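Local coordinates for DUF1611 domain-containing protein (Anabaena variabilis, PDB 2OBN) that is of unknown function but pairs a Rossmann-like domain with a P-loop domain, and so probably binds a nucleotide or similar phosphate-bearing ligand, at residues 166-177 with 228-236; 254-263 with 299-310. The protein carries 2 engineered substitutions. All blocks are in the same frame, centred on the assembly; numbering follows the deposited sequence.

Contact 1. Residues 166-177 with 228-236. With PO4 (phosphate ion), chain G.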
# COMPACT_ATOMS: atom_id res chain seq x y z
N LYS B 166 -10.77 11.86 10.98
CA LYS B 166 -9.44 12.32 10.53
C LYS B 166 -9.56 13.45 9.51
O LYS B 166 -8.85 14.43 9.63
CB LYS B 166 -8.61 11.17 9.94
CG LYS B 166 -8.19 10.10 10.96
CD LYS B 166 -7.23 9.07 10.39
CE LYS B 166 -7.87 8.17 9.31
NZ LYS B 166 -9.08 7.50 9.79
N MSE B 167 -10.49 13.32 8.56
CA MSE B 167 -10.71 14.34 7.54
C MSE B 167 -11.28 15.60 8.16
O MSE B 167 -10.83 16.71 7.85
CB MSE B 167 -11.65 13.86 6.43
CG MSE B 167 -11.64 14.80 5.22
SE MSE B 167 -12.91 14.32 3.82
CE MSE B 167 -14.44 14.92 4.71
N SER B 168 -12.27 15.43 9.01
CA SER B 168 -12.86 16.53 9.74
C SER B 168 -11.80 17.35 10.49
O SER B 168 -11.82 18.59 10.44
CB SER B 168 -13.91 16.02 10.73
OG SER B 168 -14.94 15.37 10.02
N THR B 169 -10.89 16.65 11.17
CA THR B 169 -9.79 17.26 11.92
C THR B 169 -8.82 18.03 11.02
O THR B 169 -8.41 19.15 11.35
CB THR B 169 -9.03 16.17 12.68
OG1 THR B 169 -9.94 15.51 13.56
CG2 THR B 169 -7.90 16.73 13.50
N SER B 170 -8.45 17.43 9.89
CA SER B 170 -7.54 18.10 8.96
C SER B 170 -8.20 19.36 8.42
O SER B 170 -7.54 20.38 8.29
CB SER B 170 -7.17 17.19 7.78
OG SER B 170 -6.39 16.09 8.20
N LEU B 171 -9.49 19.28 8.12
CA LEU B 171 -10.24 20.43 7.62
C LEU B 171 -10.38 21.53 8.67
O LEU B 171 -10.12 22.70 8.38
CB LEU B 171 -11.63 20.00 7.13
CG LEU B 171 -11.75 19.24 5.81
CD1 LEU B 171 -13.19 18.74 5.62
CD2 LEU B 171 -11.31 20.09 4.64
N GLU B 172 -10.79 21.17 9.87
CA GLU B 172 -10.91 22.15 10.95
C GLU B 172 -9.56 22.80 11.23
O GLU B 172 -9.51 24.00 11.47
CB GLU B 172 -11.46 21.52 12.24
CG GLU B 172 -12.91 21.00 12.18
CD GLU B 172 -13.97 22.09 12.12
OE1 GLU B 172 -13.61 23.28 12.08
OE2 GLU B 172 -15.19 21.75 12.12
N LEU B 173 -8.48 22.02 11.22
CA LEU B 173 -7.13 22.57 11.43
C LEU B 173 -6.72 23.52 10.31
O LEU B 173 -6.04 24.50 10.56
CB LEU B 173 -6.07 21.47 11.61
CG LEU B 173 -6.13 20.74 12.97
CD1 LEU B 173 -5.41 19.41 12.94
CD2 LEU B 173 -5.59 21.62 14.10
N HIS B 174 -7.17 23.22 9.10
CA HIS B 174 -6.92 24.07 7.93
C HIS B 174 -7.69 25.39 8.03
O HIS B 174 -7.15 26.47 7.72
CB HIS B 174 -7.29 23.32 6.63
CG HIS B 174 -7.53 24.23 5.47
ND1 HIS B 174 -6.53 25.00 4.90
CD2 HIS B 174 -8.66 24.50 4.77
CE1 HIS B 174 -7.04 25.71 3.91
NE2 HIS B 174 -8.33 25.43 3.80
N TRP B 175 -8.95 25.32 8.44
CA TRP B 175 -9.76 26.53 8.59
C TRP B 175 -9.23 27.43 9.71
O TRP B 175 -9.27 28.65 9.58
CB TRP B 175 -11.24 26.20 8.77
CG TRP B 175 -11.81 25.48 7.58
CD1 TRP B 175 -11.53 25.73 6.27
CD2 TRP B 175 -12.78 24.44 7.59
NE1 TRP B 175 -12.24 24.89 5.47
CE2 TRP B 175 -13.03 24.09 6.25
CE3 TRP B 175 -13.47 23.76 8.60
CZ2 TRP B 175 -13.93 23.09 5.88
CZ3 TRP B 175 -14.36 22.77 8.25
CH2 TRP B 175 -14.59 22.45 6.89
N ALA B 176 -8.71 26.83 10.79
CA ALA B 176 -8.14 27.60 11.91
C ALA B 176 -6.86 28.31 11.50
O ALA B 176 -6.66 29.47 11.85
CB ALA B 176 -7.87 26.71 13.11
N ALA B 177 -5.99 27.61 10.77
CA ALA B 177 -4.75 28.23 10.27
C ALA B 177 -5.05 29.39 9.31
O ALA B 177 -4.34 30.40 9.32
CB ALA B 177 -3.89 27.21 9.60
N ILE B 228 1.71 25.94 5.57
CA ILE B 228 1.29 24.68 6.16
C ILE B 228 0.42 23.83 5.23
O ILE B 228 -0.50 24.33 4.58
CB ILE B 228 0.56 24.91 7.51
CG1 ILE B 228 0.21 23.58 8.19
CG2 ILE B 228 -0.69 25.80 7.33
CD1 ILE B 228 -0.31 23.74 9.65
N LEU B 229 0.75 22.54 5.16
CA LEU B 229 -0.03 21.56 4.43
C LEU B 229 -0.70 20.65 5.44
O LEU B 229 -0.05 20.17 6.37
CB LEU B 229 0.84 20.73 3.47
CG LEU B 229 1.07 21.30 2.06
CD1 LEU B 229 1.58 22.69 2.06
CD2 LEU B 229 2.00 20.42 1.29
N HIS B 230 -2.01 20.43 5.26
CA HIS B 230 -2.80 19.52 6.09
C HIS B 230 -3.16 18.29 5.25
O HIS B 230 -4.09 18.33 4.45
CB HIS B 230 -4.09 20.20 6.57
CG HIS B 230 -3.85 21.51 7.25
ND1 HIS B 230 -3.71 21.63 8.61
CD2 HIS B 230 -3.69 22.76 6.74
CE1 HIS B 230 -3.49 22.89 8.92
NE2 HIS B 230 -3.47 23.60 7.81
N ILE B 231 -2.41 17.21 5.43
CA ILE B 231 -2.66 15.99 4.69
C ILE B 231 -3.75 15.13 5.36
O ILE B 231 -3.62 14.72 6.52
CB ILE B 231 -1.36 15.16 4.48
CG1 ILE B 231 -0.26 15.98 3.78
CG2 ILE B 231 -1.66 13.90 3.64
CD1 ILE B 231 0.68 16.75 4.68
N GLU B 232 -4.84 14.89 4.62
CA GLU B 232 -5.94 14.05 5.10
C GLU B 232 -5.42 12.65 5.43
O GLU B 232 -4.75 12.02 4.62
CB GLU B 232 -7.03 13.93 4.02
CG GLU B 232 -8.17 12.97 4.39
CD GLU B 232 -9.22 12.80 3.32
OE1 GLU B 232 -8.99 13.25 2.18
OE2 GLU B 232 -10.26 12.16 3.61
N GLY B 233 -5.71 12.18 6.63
CA GLY B 233 -5.32 10.84 7.02
C GLY B 233 -6.24 9.77 6.44
O GLY B 233 -7.39 10.05 6.03
N GLN B 234 -5.72 8.55 6.41
CA GLN B 234 -6.46 7.37 5.95
C GLN B 234 -5.95 6.15 6.71
O GLN B 234 -4.77 6.05 7.05
CB GLN B 234 -6.28 7.11 4.45
CG GLN B 234 -6.62 8.25 3.51
CD GLN B 234 -8.10 8.55 3.40
OE1 GLN B 234 -8.95 7.77 3.85
NE2 GLN B 234 -8.43 9.69 2.78
N GLY B 235 -6.87 5.23 6.99
CA GLY B 235 -6.53 3.99 7.65
C GLY B 235 -6.15 4.11 9.11
O GLY B 235 -6.46 5.09 9.76
N SER B 236 -5.45 3.09 9.59
CA SER B 236 -4.96 3.03 10.95
C SER B 236 -3.98 1.89 11.09
O SER B 236 -4.23 0.79 10.58
CB SER B 236 -6.10 2.77 11.93
OG SER B 236 -5.56 2.57 13.24
P PO4 G . -12.09 9.49 8.67
O1 PO4 G . -12.26 8.28 7.76
O2 PO4 G . -11.36 10.58 7.92
O3 PO4 G . -13.43 10.05 9.05
O4 PO4 G . -11.32 9.14 9.91
O HOH W 1 -3.95 17.12 8.57

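Contact 2. Residues 254-263 with 299-310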
# COMPACT_ATOMS: atom_id res chain seq x y z
N PRO B 254 5.98 14.01 7.23
CA PRO B 254 5.33 15.01 8.08
C PRO B 254 6.22 15.64 9.13
O PRO B 254 7.15 14.99 9.64
CB PRO B 254 4.19 14.21 8.75
CG PRO B 254 4.59 12.75 8.65
CD PRO B 254 5.45 12.65 7.43
N THR B 255 5.94 16.90 9.45
CA THR B 255 6.67 17.62 10.52
C THR B 255 5.96 17.40 11.88
O THR B 255 6.62 17.37 12.92
CB THR B 255 6.82 19.12 10.18
OG1 THR B 255 5.54 19.67 9.86
CG2 THR B 255 7.72 19.29 8.98
N GLN B 256 4.64 17.25 11.85
CA GLN B 256 3.86 16.95 13.06
C GLN B 256 2.71 16.00 12.73
O GLN B 256 2.20 15.98 11.60
CB GLN B 256 3.23 18.21 13.68
CG GLN B 256 4.18 19.30 14.21
CD GLN B 256 4.82 20.13 13.12
OE1 GLN B 256 4.27 20.28 12.03
NE2 GLN B 256 5.99 20.68 13.41
N LEU B 257 2.31 15.21 13.73
CA LEU B 257 1.19 14.30 13.61
C LEU B 257 0.14 14.72 14.63
O LEU B 257 0.48 15.22 15.69
CB LEU B 257 1.61 12.86 13.92
CG LEU B 257 2.69 12.24 13.01
CD1 LEU B 257 3.14 10.88 13.55
CD2 LEU B 257 2.22 12.12 11.57
N VAL B 258 -1.13 14.54 14.27
CA VAL B 258 -2.25 14.76 15.19
C VAL B 258 -3.00 13.43 15.22
O VAL B 258 -3.42 12.90 14.17
CB VAL B 258 -3.18 15.90 14.72
CG1 VAL B 258 -4.43 15.98 15.59
CG2 VAL B 258 -2.43 17.23 14.74
N LEU B 259 -3.11 12.84 16.40
CA LEU B 259 -3.76 11.55 16.56
C LEU B 259 -5.26 11.73 16.82
O LEU B 259 -5.64 12.41 17.76
CB LEU B 259 -3.10 10.75 17.70
CG LEU B 259 -3.67 9.36 18.05
CD1 LEU B 259 -3.68 8.44 16.84
CD2 LEU B 259 -2.89 8.73 19.19
N VAL B 260 -6.10 11.11 16.00
CA VAL B 260 -7.54 11.19 16.16
C VAL B 260 -8.01 9.89 16.85
O VAL B 260 -7.49 8.81 16.60
CB VAL B 260 -8.25 11.41 14.81
CG1 VAL B 260 -9.75 11.76 15.01
CG2 VAL B 260 -7.55 12.52 14.03
N HIS B 261 -8.99 10.03 17.74
CA HIS B 261 -9.51 8.89 18.47
C HIS B 261 -10.93 9.15 18.97
O HIS B 261 -11.24 10.24 19.41
CB HIS B 261 -8.57 8.57 19.62
CG HIS B 261 -9.10 7.56 20.59
ND1 HIS B 261 -9.20 6.21 20.29
CD2 HIS B 261 -9.52 7.69 21.87
CE1 HIS B 261 -9.66 5.57 21.35
NE2 HIS B 261 -9.87 6.45 22.31
N ARG B 262 -11.79 8.13 18.87
CA ARG B 262 -13.15 8.24 19.39
C ARG B 262 -13.14 7.85 20.86
O ARG B 262 -12.76 6.74 21.20
CB ARG B 262 -14.14 7.37 18.61
CG ARG B 262 -15.55 7.39 19.21
CD ARG B 262 -16.54 6.54 18.43
NE ARG B 262 -16.81 7.10 17.10
CZ ARG B 262 -16.46 6.56 15.93
NH1 ARG B 262 -15.85 5.38 15.82
NH2 ARG B 262 -16.79 7.22 14.83
N ALA B 263 -13.55 8.79 21.71
CA ALA B 263 -13.60 8.58 23.14
C ALA B 263 -14.37 7.31 23.48
O ALA B 263 -15.49 7.10 23.00
CB ALA B 263 -14.23 9.80 23.83
N VAL B 299 9.39 12.74 14.46
CA VAL B 299 8.12 13.34 14.12
C VAL B 299 7.19 13.10 15.32
O VAL B 299 6.84 11.97 15.60
CB VAL B 299 7.49 12.71 12.88
CG1 VAL B 299 6.21 13.45 12.51
CG2 VAL B 299 8.47 12.75 11.73
N PRO B 300 6.81 14.17 16.04
CA PRO B 300 5.97 13.99 17.21
C PRO B 300 4.47 13.99 16.97
O PRO B 300 4.00 14.62 16.02
CB PRO B 300 6.30 15.23 18.05
CG PRO B 300 6.59 16.27 17.06
CD PRO B 300 7.21 15.58 15.87
N VAL B 301 3.76 13.28 17.84
CA VAL B 301 2.31 13.37 17.92
C VAL B 301 2.18 14.57 18.87
O VAL B 301 2.57 14.51 20.04
CB VAL B 301 1.64 12.07 18.50
CG1 VAL B 301 0.14 12.30 18.70
CG2 VAL B 301 1.87 10.85 17.56
N VAL B 302 1.66 15.67 18.35
CA VAL B 302 1.64 16.92 19.12
C VAL B 302 0.40 17.13 19.94
O VAL B 302 0.36 18.04 20.76
CB VAL B 302 1.84 18.18 18.21
CG1 VAL B 302 3.19 18.11 17.50
CG2 VAL B 302 0.70 18.34 17.19
N GLY B 303 -0.61 16.30 19.71
CA GLY B 303 -1.87 16.42 20.41
C GLY B 303 -2.86 15.39 19.92
O GLY B 303 -2.63 14.69 18.93
N ILE B 304 -3.98 15.32 20.62
CA ILE B 304 -4.99 14.36 20.32
C ILE B 304 -6.30 15.05 19.99
O ILE B 304 -6.74 15.92 20.73
CB ILE B 304 -5.14 13.38 21.53
CG1 ILE B 304 -3.84 12.55 21.65
CG2 ILE B 304 -6.35 12.45 21.35
CD1 ILE B 304 -3.73 11.73 22.87
N ALA B 305 -6.88 14.69 18.85
CA ALA B 305 -8.21 15.16 18.44
C ALA B 305 -9.23 14.08 18.85
O ALA B 305 -9.39 13.05 18.20
CB ALA B 305 -8.25 15.41 16.97
N LEU B 306 -9.93 14.35 19.94
CA LEU B 306 -10.87 13.40 20.52
C LEU B 306 -12.27 13.55 19.94
O LEU B 306 -12.89 14.61 20.06
CB LEU B 306 -10.89 13.60 22.04
CG LEU B 306 -11.46 12.49 22.90
CD1 LEU B 306 -10.66 11.18 22.80
CD2 LEU B 306 -11.51 12.97 24.35
N ASN B 307 -12.78 12.49 19.31
CA ASN B 307 -14.14 12.50 18.77
C ASN B 307 -15.06 12.11 19.93
O ASN B 307 -15.06 10.96 20.38
CB ASN B 307 -14.24 11.56 17.55
CG ASN B 307 -15.64 11.51 16.93
OD1 ASN B 307 -16.62 11.92 17.54
ND2 ASN B 307 -15.73 10.99 15.70
N THR B 308 -15.81 13.10 20.41
CA THR B 308 -16.75 12.95 21.52
C THR B 308 -18.20 13.14 21.11
O THR B 308 -19.06 13.28 21.97
CB THR B 308 -16.47 14.01 22.62
OG1 THR B 308 -16.80 15.32 22.12
CG2 THR B 308 -15.02 13.97 23.11
N ALA B 309 -18.50 13.12 19.82
CA ALA B 309 -19.86 13.42 19.32
C ALA B 309 -21.00 12.65 19.97
O ALA B 309 -22.11 13.17 20.11
CB ALA B 309 -19.91 13.24 17.79
N HIS B 310 -20.71 11.42 20.39
CA HIS B 310 -21.69 10.57 21.04
C HIS B 310 -21.97 10.91 22.51
O HIS B 310 -22.87 10.34 23.12
CB HIS B 310 -21.22 9.11 20.93
CG HIS B 310 -19.90 8.83 21.58
ND1 HIS B 310 -18.70 9.26 21.05
CD2 HIS B 310 -19.58 8.15 22.71
CE1 HIS B 310 -17.70 8.87 21.83
NE2 HIS B 310 -18.21 8.18 22.83
O HOH W 2 -18.22 9.65 18.49
O HOH W 3 -18.24 10.10 14.42

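Contact 1. Residues 166-177 with 228-236
H230 lies against the flank of the helix at H174. The CH-pi contact comes from the H174 backbone: its CA stands over one face of the H230 imidazole, 3.6 Å from the ring centroid. The two side chains cross at about a right angle, and H174 CB is 3.6 Å from H230 CD2. CE1 of H230 approaches the carbonyl O of L173 to 3.4 Å. Past this ring the packing turns aliphatic, A177 CB meeting I228 CG2 at 4.2 Å. At the other end M167, a selenomethionine, sets its CG and SE against the E232 carboxylate, with SE 3.4 Å from OE2.

No direct hydrogen bond joins the two segments, but water 1 connects S170 OG with I231 O. S170 OG is also hydrogen-bonded to T157 OG1. S184 OG takes a hydrogen bond with H174 ND1 and a weak one with H230 NE2, tying both rings to the next strand.

Phosphate binding gathers at the helix start. The K166 chain bends at chi3 (-67°) and chi4 (-55°), curling NZ back to phosphate O4 at 2.8 Å while CE rests against the G235 carbonyl. The K166 backbone N bonds the same O4, M167 N bonds O2 at 2.9 Å, and I164 N and G165 N add to the grip. The ion, probably from the crystallisation liquor, thus sits as an anion does in a P-loop, where the helix dipole would help hold it.

Helix 166-179 runs nearly antiparallel to strand 228-231, their local axes 8.2 Å apart. That strand bonds to 184-187 on one side and 153-159 on the other, while helices 334-337 and 340-347 pack against further faces of the helix.

Contact 2. Residues 254-263 with 299-310
H261 and L306 lie side by side and point the same way, L306 CD1 reaching the edge of the imidazole at CD2 (3.8 Å). They share their sheet face with L257, V301, L259 and I304, the face packed by helices 279-291 and 313-327. At its start L257 crosses V299 at about a right angle, CG to CG1 at 3.8 Å.

The register slips by one residue between L257-V301 and L259-I304, a beta bulge. V302, with psi near -11°, takes up the extra residue; the V302 and Q256 side chains cross obliquely, V302 CG1 lying 3.6 Å from Q256 CG, yet V302 N still donates to L257 O at 2.9 Å.

On the face of V260 and A305, R262 and N307 also run alongside one another, their guanidinium and amide planes 58° apart. Water 2 links R262 NE, N307 OD1 and H310 ND1, and water 3 links R262 NH2 with N307 ND2. Both groups also reach the loop ahead of K166: NH2 bonds A163 O and ND2 bonds I164 O. N307 OD1 closes an Asx turn with A309 N.

Two neighbouring parallel strands joined through helix 279-291 form a beta-alpha-beta unit, as is usual in P-loop NTPase-like sheets.

Both contacts lie in the P-loop domain of the chain. After strand 153-159 and the phosphate-binding loop, contact 1 closes the loop from helix 166-179 to strand 228-231, with strand 184-187 and helices 191-197 and 208-222 in between. Contact 2 opens only afterwards, so the two follow in series with neither nesting nor crossing, and it closes the segment holding helix 279-291. Strand 153-159 sits between strands 228-231 and 256-262 in the sheet. The helix of contact 1 packs across it: T169 CG2 touches A305 CB at 3.7 Å, and L173 CD1 packs on V258 CG2, so the same helix meets strands 228-231, 256-262 and 301-307.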